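Local coordinates for regulatory protein MarR (Planctomyces limnophilus, PDB 3U2R) that probably binds DNA through a winged helix-turn-helix domain and regulates transcription, as other members of the MarR family do, at residues 36-41 with 124-129; 40-45 with 113-118; 49-54 with 84-89. All blocks are in the same frame, centred on the assembly; numbering follows the deposited sequence.

Interaction 1: 36-41 with 124-129; sequences EEIFSQ and RQCHER
I38 of helix 18-40 lays its CG2 methyl over the side chain of C126 on helix 110-148, and the two helices come to within 7.0 Å here, measured between the CA atoms of I38 and C126. The methyl meets both side-chain atoms of the cysteine: I38 CG2 is 3.8 Å from C126 CB and equally far from C126 SG. The ethyl branch takes the other course, with CG1 anti to the backbone N (chi1 -176°), which leaves CG2 as the branch that does the touching. C126 lies in turn against I34 and E35, one turn back along helix 18-40, while I38 also packs on P122, so each helix offers neighbouring turns to the other.

R129 closes the contact on one side. Its chain bends back along its own helix until C126 CA lies over one face of the guanidinium, 3.6 Å above its plane and offset toward the rim, while I38 CB approaches the edge at 4.4 Å from R129 NH2. The carboxylate of E37 stands nearby, with E37 OE2 4.7 Å from R129 NH2. That is too far for a salt bridge, but the opposite charges probably attract mildly at the border of an otherwise apolar contact.

Helix 18-40 is near its end here. E36 O takes two bonds, from S40 N and from S40 OG at 2.8 Å, the hydroxyl lying well above the carbonyl plane. On the far side of helix 110-148, E128 packs on L145 of the second subunit and M146 of the third. This is helix-to-helix packing between the N-terminal and the long C-terminal helix, the pair that in MarR proteins carries the dimerisation region.

Interaction 2: 40-45 with 113-118; sequences SQFELS and LKLLKD
The chain leaves helix 18-40 through a type I turn from S40 to E43, where E43 with its positive phi is the C-prime residue of a Schellman motif, and runs past helix 110-148 with F42 CA 8.8 Å from L115 CA. L115 meets two side chains of this connection, one with each methyl. Its CD1 lies 3.9 Å from F42 CD2, approaching the ring obliquely. Its CD2 meets L44 CD1 tip to tip, also at 3.9 Å. With CG of L115 anti to the backbone N (chi1 176°), the fork stands out from the helix, and chi2 (61°) turns one methyl to each partner. L119, one turn further on, touches F42 and L44 as well, and L91 lies against L115.

Beside this apolar patch, K114 NZ reaches D118 OD1 at 2.8 Å on its syn lone pair, a salt bridge one turn apart on the helix face. The carbonyls of F42 and E43 are taken by the guanidinium of R89. Across the contact itself everything is carbon against carbon, so its hold comes from apolar burial, while the K114-D118 charge pair is made within the helix.

Interaction 3: 49-54 with 84-89; sequences YNTLRL and DRLDDR
Helix 46-58 and helix 78-88 pack together inside the winged helix-turn-helix domain, and in MarR proteins the second of them corresponds to the recognition helix. L86, near the end of that helix, carries the contact. Its CD1 methyl sits 3.9 Å from L52 CD2 and 4.1 Å from L52 CG, the two side chains passing each other at a slant. The other approach is looser: T51 CG2 lies 4.2 Å from L86 CD1. In L86, CG is anti to the carbonyl carbon (chi1 -61°), and the extended remainder of the chain brings CD1 to the face of helix 46-58. The closest CA atoms, those of L52 and L86, are 8.7 Å apart, a gap bridged by leucine side chains.

V92 of strand 92-97 touches both leucines, and L116 of helix 110-148 lies against L52, so strand 92-97 and the long helix also contribute to this buried core. The hydroxyl of T51 turns to its own helix, bonding to Q47 O. Y49 points away from L86; the aliphatic part of R53 lies over one face of its ring, with R53 CG 3.7 Å above the plane.

From the N terminus, helix 18-40 comes first, and its C-terminal part forms interaction 1 with helix 110-148, closing a loop of 82 residues. The connection that follows shares S40 and Q41 with it and returns to an earlier part of the same long helix in interaction 2, so these two loops lie one within the other. Interaction 3 sits inside both, joining helix 46-58 to helix 78-88 before strand 92-97 begins. Interactions 2 and 3 are neighbours, their centres about 9 Å apart, with L44 CD2 3.9 Å from L86 CD2. F39 and Y49 bring their rings together between interactions 1 and 3. The winged helix-turn-helix domain, which probably binds DNA, is thereby tied to helices that in MarR proteins form the dimerisation region.

Interaction 1: 36-41 with 124-129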
loop_
_atom_site.group_PDB
_atom_site.type_symbol
_atom_site.label_atom_id
_atom_site.label_comp_id
_atom_site.label_asym_id
_atom_site.label_seq_id
_atom_site.Cartn_x
_atom_site.Cartn_y
_atom_site.Cartn_z
ATOM N N GLU A 36 -10.430 12.801 -15.172
ATOM C CA GLU A 36 -10.582 14.069 -15.903
ATOM C C GLU A 36 -9.321 14.297 -16.744
ATOM O O GLU A 36 -9.429 14.509 -17.945
ATOM C CB GLU A 36 -10.844 15.232 -14.924
ATOM C CG GLU A 36 -11.613 16.424 -15.451
ATOM C CD GLU A 36 -12.450 17.241 -14.456
ATOM O OE1 GLU A 36 -13.252 18.082 -14.927
ATOM O OE2 GLU A 36 -12.260 17.104 -13.224
ATOM N N GLU A 37 -8.136 14.058 -16.179
ATOM C CA GLU A 37 -6.926 14.279 -16.962
ATOM C C GLU A 37 -6.802 13.339 -18.156
ATOM O O GLU A 37 -6.342 13.774 -19.202
ATOM C CB GLU A 37 -5.707 14.179 -16.090
ATOM C CG GLU A 37 -4.462 14.784 -16.724
ATOM C CD GLU A 37 -3.378 13.767 -17.019
ATOM O OE1 GLU A 37 -2.245 13.945 -16.512
ATOM O OE2 GLU A 37 -3.681 12.762 -17.706
ATOM N N ILE A 38 -7.212 12.089 -18.046
ATOM C CA ILE A 38 -7.083 11.205 -19.194
ATOM C C ILE A 38 -8.215 11.495 -20.172
ATOM O O ILE A 38 -7.962 11.505 -21.354
ATOM C CB ILE A 38 -6.967 9.665 -18.862
ATOM C CG1 ILE A 38 -6.725 8.811 -20.168
ATOM C CG2 ILE A 38 -8.194 9.125 -18.171
ATOM C CD1 ILE A 38 -5.327 9.110 -20.927
ATOM N N PHE A 39 -9.451 11.717 -19.709
ATOM C CA PHE A 39 -10.542 11.933 -20.630
ATOM C C PHE A 39 -10.387 13.282 -21.347
ATOM O O PHE A 39 -10.670 13.334 -22.530
ATOM C CB PHE A 39 -11.938 11.784 -19.961
ATOM C CG PHE A 39 -12.291 10.364 -19.614
ATOM C CD1 PHE A 39 -12.249 9.359 -20.576
ATOM C CD2 PHE A 39 -12.673 10.023 -18.332
ATOM C CE1 PHE A 39 -12.452 8.022 -20.220
ATOM C CE2 PHE A 39 -12.941 8.681 -17.997
ATOM C CZ PHE A 39 -12.833 7.698 -18.942
ATOM N N SER A 40 -9.838 14.312 -20.694
ATOM C CA SER A 40 -9.579 15.616 -21.352
ATOM C C SER A 40 -8.780 15.480 -22.676
ATOM O O SER A 40 -8.986 16.264 -23.611
ATOM C CB SER A 40 -8.807 16.533 -20.409
ATOM O OG SER A 40 -9.681 16.940 -19.364
ATOM N N GLN A 41 -7.880 14.480 -22.748
ATOM C CA GLN A 41 -7.033 14.240 -23.926
ATOM C C GLN A 41 -7.811 13.774 -25.119
ATOM O O GLN A 41 -7.326 13.942 -26.228
ATOM C CB GLN A 41 -5.934 13.227 -23.634
ATOM C CG GLN A 41 -4.897 13.786 -22.664
ATOM C CD GLN A 41 -3.949 12.708 -22.186
ATOM O OE1 GLN A 41 -3.736 12.529 -20.979
ATOM N NE2 GLN A 41 -3.324 11.985 -23.115
ATOM N N ARG A 124 -7.575 1.657 -18.540
ATOM C CA ARG A 124 -7.084 0.664 -17.619
ATOM C C ARG A 124 -5.877 1.256 -16.857
ATOM O O ARG A 124 -5.807 1.110 -15.645
ATOM C CB ARG A 124 -6.691 -0.636 -18.360
ATOM C CG ARG A 124 -6.191 -1.745 -17.419
ATOM C CD ARG A 124 -5.755 -2.949 -18.198
ATOM N NE ARG A 124 -4.488 -2.641 -18.864
ATOM C CZ ARG A 124 -4.242 -2.622 -20.176
ATOM N NH1 ARG A 124 -5.194 -2.955 -21.055
ATOM N NH2 ARG A 124 -3.043 -2.281 -20.620
ATOM N N GLN A 125 -4.981 1.993 -17.565
ATOM C CA GLN A 125 -3.842 2.623 -16.888
ATOM C C GLN A 125 -4.309 3.688 -15.927
ATOM O O GLN A 125 -3.713 3.877 -14.884
ATOM C CB GLN A 125 -2.843 3.220 -17.838
ATOM C CG GLN A 125 -2.114 2.142 -18.612
ATOM C CD GLN A 125 -1.306 2.607 -19.794
ATOM O OE1 GLN A 125 -1.026 1.801 -20.682
ATOM N NE2 GLN A 125 -0.844 3.869 -19.827
ATOM N N CYS A 126 -5.322 4.419 -16.306
ATOM C CA CYS A 126 -5.934 5.386 -15.431
ATOM C C CYS A 126 -6.473 4.694 -14.133
ATOM O O CYS A 126 -6.251 5.228 -13.057
ATOM C CB CYS A 126 -7.009 6.140 -16.202
ATOM S SG CYS A 126 -8.438 6.628 -15.266
ATOM N N HIS A 127 -7.068 3.488 -14.220
ATOM C CA HIS A 127 -7.565 2.781 -13.041
ATOM C C HIS A 127 -6.422 2.262 -12.213
ATOM O O HIS A 127 -6.491 2.321 -10.994
ATOM C CB HIS A 127 -8.515 1.634 -13.390
ATOM C CG HIS A 127 -9.805 2.069 -14.039
ATOM N ND1 HIS A 127 -10.523 3.200 -13.598
ATOM C CD2 HIS A 127 -10.568 1.422 -14.955
ATOM C CE1 HIS A 127 -11.560 3.284 -14.401
ATOM N NE2 HIS A 127 -11.674 2.202 -15.169
ATOM N N GLU A 128 -5.323 1.864 -12.844
ATOM C CA GLU A 128 -4.118 1.468 -12.113
ATOM C C GLU A 128 -3.506 2.682 -11.345
ATOM O O GLU A 128 -3.213 2.575 -10.139
ATOM C CB GLU A 128 -3.112 0.853 -13.050
ATOM C CG GLU A 128 -3.567 -0.507 -13.583
ATOM C CD GLU A 128 -2.699 -0.977 -14.730
ATOM O OE1 GLU A 128 -1.624 -0.379 -14.896
ATOM O OE2 GLU A 128 -2.983 -2.037 -15.322
ATOM N N ARG A 129 -3.468 3.885 -11.981
ATOM C CA ARG A 129 -2.917 5.085 -11.304
ATOM C C ARG A 129 -3.799 5.512 -10.173
ATOM O O ARG A 129 -3.287 5.920 -9.137
ATOM C CB ARG A 129 -2.721 6.195 -12.284
ATOM C CG ARG A 129 -1.633 5.818 -13.378
ATOM C CD ARG A 129 -1.075 7.081 -13.995
ATOM N NE ARG A 129 -2.115 7.833 -14.671
ATOM C CZ ARG A 129 -2.652 7.515 -15.856
ATOM N NH1 ARG A 129 -2.233 6.444 -16.519
ATOM N NH2 ARG A 129 -3.624 8.266 -16.381
#

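Interaction 2: 40-45 with 113-118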
loop_
_atom_site.group_PDB
_atom_site.type_symbol
_atom_site.label_atom_id
_atom_site.label_comp_id
_atom_site.label_asym_id
_atom_site.label_seq_id
_atom_site.Cartn_x
_atom_site.Cartn_y
_atom_site.Cartn_z
ATOM N N SER A 40 -9.838 14.312 -20.694
ATOM C CA SER A 40 -9.579 15.616 -21.352
ATOM C C SER A 40 -8.780 15.480 -22.676
ATOM O O SER A 40 -8.986 16.264 -23.611
ATOM C CB SER A 40 -8.807 16.533 -20.409
ATOM O OG SER A 40 -9.681 16.940 -19.364
ATOM N N GLN A 41 -7.880 14.480 -22.748
ATOM C CA GLN A 41 -7.033 14.240 -23.926
ATOM C C GLN A 41 -7.811 13.774 -25.119
ATOM O O GLN A 41 -7.326 13.942 -26.228
ATOM C CB GLN A 41 -5.934 13.227 -23.634
ATOM C CG GLN A 41 -4.897 13.786 -22.664
ATOM C CD GLN A 41 -3.949 12.708 -22.186
ATOM O OE1 GLN A 41 -3.736 12.529 -20.979
ATOM N NE2 GLN A 41 -3.324 11.985 -23.115
ATOM N N PHE A 42 -8.985 13.175 -24.911
ATOM C CA PHE A 42 -9.848 12.749 -25.993
ATOM C C PHE A 42 -11.059 13.698 -26.162
ATOM O O PHE A 42 -11.969 13.415 -26.956
ATOM C CB PHE A 42 -10.308 11.329 -25.746
ATOM C CG PHE A 42 -9.165 10.332 -25.757
ATOM C CD1 PHE A 42 -8.385 10.134 -24.626
ATOM C CD2 PHE A 42 -8.782 9.699 -26.935
ATOM C CE1 PHE A 42 -7.349 9.224 -24.634
ATOM C CE2 PHE A 42 -7.750 8.772 -26.939
ATOM C CZ PHE A 42 -7.035 8.543 -25.798
ATOM N N GLU A 43 -11.015 14.853 -25.467
ATOM C CA GLU A 43 -12.045 15.845 -25.405
ATOM C C GLU A 43 -13.372 15.222 -24.934
ATOM O O GLU A 43 -14.438 15.477 -25.475
ATOM C CB GLU A 43 -12.160 16.584 -26.737
ATOM C CG GLU A 43 -10.920 17.417 -27.061
ATOM C CD GLU A 43 -11.164 18.899 -27.290
ATOM O OE1 GLU A 43 -10.417 19.717 -26.705
ATOM O OE2 GLU A 43 -12.097 19.243 -28.052
ATOM N N LEU A 44 -13.284 14.424 -23.876
ATOM C CA LEU A 44 -14.434 13.789 -23.247
ATOM C C LEU A 44 -14.445 14.031 -21.782
ATOM O O LEU A 44 -13.429 14.358 -21.206
ATOM C CB LEU A 44 -14.408 12.260 -23.423
ATOM C CG LEU A 44 -14.525 11.676 -24.790
ATOM C CD1 LEU A 44 -14.238 10.160 -24.730
ATOM C CD2 LEU A 44 -15.891 11.946 -25.380
ATOM N N SER A 45 -15.593 13.778 -21.180
ATOM C CA SER A 45 -15.841 13.703 -19.752
ATOM C C SER A 45 -16.117 12.262 -19.461
ATOM O O SER A 45 -16.435 11.474 -20.373
ATOM C CB SER A 45 -17.042 14.551 -19.360
ATOM O OG SER A 45 -18.148 14.237 -20.204
ATOM N N LEU A 113 -17.418 3.173 -31.518
ATOM C CA LEU A 113 -16.856 1.872 -31.142
ATOM C C LEU A 113 -15.310 1.962 -31.192
ATOM O O LEU A 113 -14.614 1.507 -30.272
ATOM C CB LEU A 113 -17.336 0.734 -32.066
ATOM C CG LEU A 113 -18.791 0.302 -31.871
ATOM C CD1 LEU A 113 -19.239 -0.583 -33.011
ATOM C CD2 LEU A 113 -18.959 -0.497 -30.551
ATOM N N LYS A 114 -14.789 2.536 -32.267
ATOM C CA LYS A 114 -13.345 2.687 -32.405
ATOM C C LYS A 114 -12.805 3.517 -31.252
ATOM O O LYS A 114 -11.750 3.183 -30.702
ATOM C CB LYS A 114 -13.000 3.341 -33.742
ATOM C CG LYS A 114 -11.530 3.768 -33.947
ATOM C CD LYS A 114 -10.733 2.762 -34.711
ATOM C CE LYS A 114 -9.306 3.230 -34.905
ATOM N NZ LYS A 114 -8.411 2.646 -33.877
ATOM N N LEU A 115 -13.486 4.598 -30.899
ATOM C CA LEU A 115 -12.976 5.436 -29.822
ATOM C C LEU A 115 -12.906 4.653 -28.520
ATOM O O LEU A 115 -11.909 4.724 -27.803
ATOM C CB LEU A 115 -13.809 6.720 -29.649
ATOM C CG LEU A 115 -13.408 7.604 -28.499
ATOM C CD1 LEU A 115 -11.910 8.118 -28.650
ATOM C CD2 LEU A 115 -14.351 8.736 -28.406
ATOM N N LEU A 116 -13.925 3.874 -28.228
ATOM C CA LEU A 116 -13.914 3.031 -27.021
ATOM C C LEU A 116 -12.786 1.967 -27.101
ATOM O O LEU A 116 -12.133 1.767 -26.116
ATOM C CB LEU A 116 -15.275 2.349 -26.823
ATOM C CG LEU A 116 -16.419 3.209 -26.399
ATOM C CD1 LEU A 116 -17.658 2.377 -26.266
ATOM C CD2 LEU A 116 -16.156 3.865 -25.104
ATOM N N LYS A 117 -12.475 1.388 -28.269
ATOM C CA LYS A 117 -11.352 0.428 -28.370
ATOM C C LYS A 117 -10.016 1.148 -28.120
ATOM O O LYS A 117 -9.151 0.598 -27.424
ATOM C CB LYS A 117 -11.322 -0.312 -29.723
ATOM C CG LYS A 117 -12.443 -1.332 -29.875
ATOM C CD LYS A 117 -12.287 -2.258 -31.086
ATOM C CE LYS A 117 -13.618 -2.857 -31.559
ATOM N NZ LYS A 117 -13.449 -3.881 -32.639
ATOM N N ASP A 118 -9.857 2.390 -28.634
ATOM C CA ASP A 118 -8.644 3.183 -28.382
ATOM C C ASP A 118 -8.510 3.632 -26.943
ATOM O O ASP A 118 -7.408 3.979 -26.514
ATOM C CB ASP A 118 -8.617 4.438 -29.246
ATOM C CG ASP A 118 -8.477 4.174 -30.720
ATOM O OD1 ASP A 118 -8.130 3.022 -31.087
ATOM O OD2 ASP A 118 -8.745 5.099 -31.509
#

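Interaction 3: 49-54 with 84-89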
loop_
_atom_site.group_PDB
_atom_site.type_symbol
_atom_site.label_atom_id
_atom_site.label_comp_id
_atom_site.label_asym_id
_atom_site.label_seq_id
_atom_site.Cartn_x
_atom_site.Cartn_y
_atom_site.Cartn_z
ATOM N N TYR A 49 -17.937 9.167 -21.562
ATOM C CA TYR A 49 -17.388 7.811 -21.677
ATOM C C TYR A 49 -18.445 6.794 -21.214
ATOM O O TYR A 49 -18.638 5.759 -21.863
ATOM C CB TYR A 49 -16.095 7.720 -20.834
ATOM C CG TYR A 49 -15.495 6.323 -20.759
ATOM C CD1 TYR A 49 -14.729 5.821 -21.793
ATOM C CD2 TYR A 49 -15.693 5.521 -19.651
ATOM C CE1 TYR A 49 -14.237 4.518 -21.768
ATOM C CE2 TYR A 49 -15.148 4.238 -19.581
ATOM C CZ TYR A 49 -14.385 3.754 -20.635
ATOM O OH TYR A 49 -13.846 2.491 -20.650
ATOM N N ASN A 50 -19.121 7.106 -20.067
ATOM C CA ASN A 50 -20.154 6.262 -19.461
ATOM C C ASN A 50 -21.359 6.114 -20.411
ATOM O O ASN A 50 -21.830 5.019 -20.607
ATOM C CB ASN A 50 -20.589 6.813 -18.128
ATOM C CG ASN A 50 -19.571 6.629 -17.041
ATOM O OD1 ASN A 50 -18.614 5.878 -17.158
ATOM N ND2 ASN A 50 -19.856 7.177 -15.906
ATOM N N THR A 51 -21.718 7.157 -21.124
ATOM C CA THR A 51 -22.760 7.083 -22.176
ATOM C C THR A 51 -22.293 6.195 -23.332
ATOM O O THR A 51 -22.994 5.270 -23.750
ATOM C CB THR A 51 -23.089 8.492 -22.657
ATOM O OG1 THR A 51 -23.509 9.286 -21.539
ATOM C CG2 THR A 51 -24.145 8.504 -23.705
ATOM N N LEU A 52 -21.086 6.426 -23.837
ATOM C CA LEU A 52 -20.622 5.593 -24.921
ATOM C C LEU A 52 -20.562 4.122 -24.508
ATOM O O LEU A 52 -20.987 3.296 -25.282
ATOM C CB LEU A 52 -19.249 6.064 -25.418
ATOM C CG LEU A 52 -19.183 7.478 -26.073
ATOM C CD1 LEU A 52 -17.732 7.930 -26.307
ATOM C CD2 LEU A 52 -19.889 7.519 -27.453
ATOM N N ARG A 53 -20.085 3.789 -23.297
ATOM C CA ARG A 53 -20.010 2.390 -22.818
ATOM C C ARG A 53 -21.386 1.765 -22.699
ATOM O O ARG A 53 -21.562 0.579 -22.956
ATOM C CB ARG A 53 -19.329 2.321 -21.441
ATOM C CG ARG A 53 -17.809 2.383 -21.446
ATOM C CD ARG A 53 -17.203 1.002 -21.503
ATOM N NE ARG A 53 -17.663 0.099 -20.436
ATOM C CZ ARG A 53 -17.212 0.066 -19.180
ATOM N NH1 ARG A 53 -16.264 0.903 -18.782
ATOM N NH2 ARG A 53 -17.711 -0.805 -18.313
ATOM N N LEU A 54 -22.334 2.549 -22.214
ATOM C CA LEU A 54 -23.729 2.106 -22.076
ATOM C C LEU A 54 -24.297 1.831 -23.486
ATOM O O LEU A 54 -24.940 0.804 -23.699
ATOM C CB LEU A 54 -24.524 3.211 -21.350
ATOM C CG LEU A 54 -26.006 3.032 -21.110
ATOM C CD1 LEU A 54 -26.285 1.832 -20.185
ATOM C CD2 LEU A 54 -26.572 4.258 -20.445
ATOM N N ASP A 84 -25.251 15.896 -27.702
ATOM C CA ASP A 84 -25.066 16.817 -28.830
ATOM C C ASP A 84 -23.600 16.837 -29.235
ATOM O O ASP A 84 -23.302 16.801 -30.414
ATOM C CB ASP A 84 -25.469 18.290 -28.467
ATOM C CG ASP A 84 -26.933 18.676 -28.338
ATOM O OD1 ASP A 84 -27.812 17.826 -28.656
ATOM O OD2 ASP A 84 -27.210 19.865 -27.954
ATOM N N ARG A 85 -22.688 16.956 -28.248
ATOM C CA ARG A 85 -21.245 16.959 -28.508
ATOM C C ARG A 85 -20.828 15.649 -29.138
ATOM O O ARG A 85 -20.091 15.656 -30.126
ATOM C CB ARG A 85 -20.441 17.193 -27.213
ATOM C CG ARG A 85 -20.520 18.639 -26.718
ATOM C CD ARG A 85 -19.684 18.847 -25.466
ATOM N NE ARG A 85 -20.423 18.526 -24.242
ATOM C CZ ARG A 85 -19.876 18.380 -23.035
ATOM N NH1 ARG A 85 -18.560 18.515 -22.867
ATOM N NH2 ARG A 85 -20.639 18.082 -21.988
ATOM N N LEU A 86 -21.319 14.521 -28.589
ATOM C CA LEU A 86 -21.025 13.192 -29.159
ATOM C C LEU A 86 -21.588 13.041 -30.583
ATOM O O LEU A 86 -20.917 12.465 -31.430
ATOM C CB LEU A 86 -21.564 12.053 -28.285
ATOM C CG LEU A 86 -21.006 11.986 -26.879
ATOM C CD1 LEU A 86 -21.624 10.811 -26.166
ATOM C CD2 LEU A 86 -19.453 11.935 -26.928
ATOM N N ASP A 87 -22.775 13.539 -30.839
ATOM C CA ASP A 87 -23.392 13.578 -32.219
ATOM C C ASP A 87 -22.581 14.447 -33.152
ATOM O O ASP A 87 -22.303 14.028 -34.280
ATOM C CB ASP A 87 -24.802 14.140 -32.160
ATOM C CG ASP A 87 -25.699 13.704 -33.314
ATOM O OD1 ASP A 87 -25.214 13.617 -34.436
ATOM O OD2 ASP A 87 -26.895 13.472 -33.084
ATOM N N ASP A 88 -22.105 15.625 -32.687
ATOM C CA ASP A 88 -21.339 16.481 -33.595
ATOM C C ASP A 88 -20.045 15.831 -33.992
ATOM O O ASP A 88 -19.580 16.049 -35.090
ATOM C CB ASP A 88 -21.059 17.855 -32.963
ATOM C CG ASP A 88 -22.311 18.678 -32.750
ATOM O OD1 ASP A 88 -23.305 18.477 -33.514
ATOM O OD2 ASP A 88 -22.316 19.512 -31.820
ATOM N N ARG A 89 -19.453 15.036 -33.080
ATOM C CA ARG A 89 -18.223 14.313 -33.349
ATOM C C ARG A 89 -18.453 13.017 -34.192
ATOM O O ARG A 89 -17.484 12.309 -34.477
ATOM C CB ARG A 89 -17.544 13.914 -32.037
ATOM C CG ARG A 89 -17.257 15.054 -31.040
ATOM C CD ARG A 89 -15.806 15.450 -30.929
ATOM N NE ARG A 89 -14.880 14.360 -30.580
ATOM C CZ ARG A 89 -14.449 14.034 -29.362
ATOM N NH1 ARG A 89 -14.906 14.677 -28.284
ATOM N NH2 ARG A 89 -13.562 13.058 -29.207
#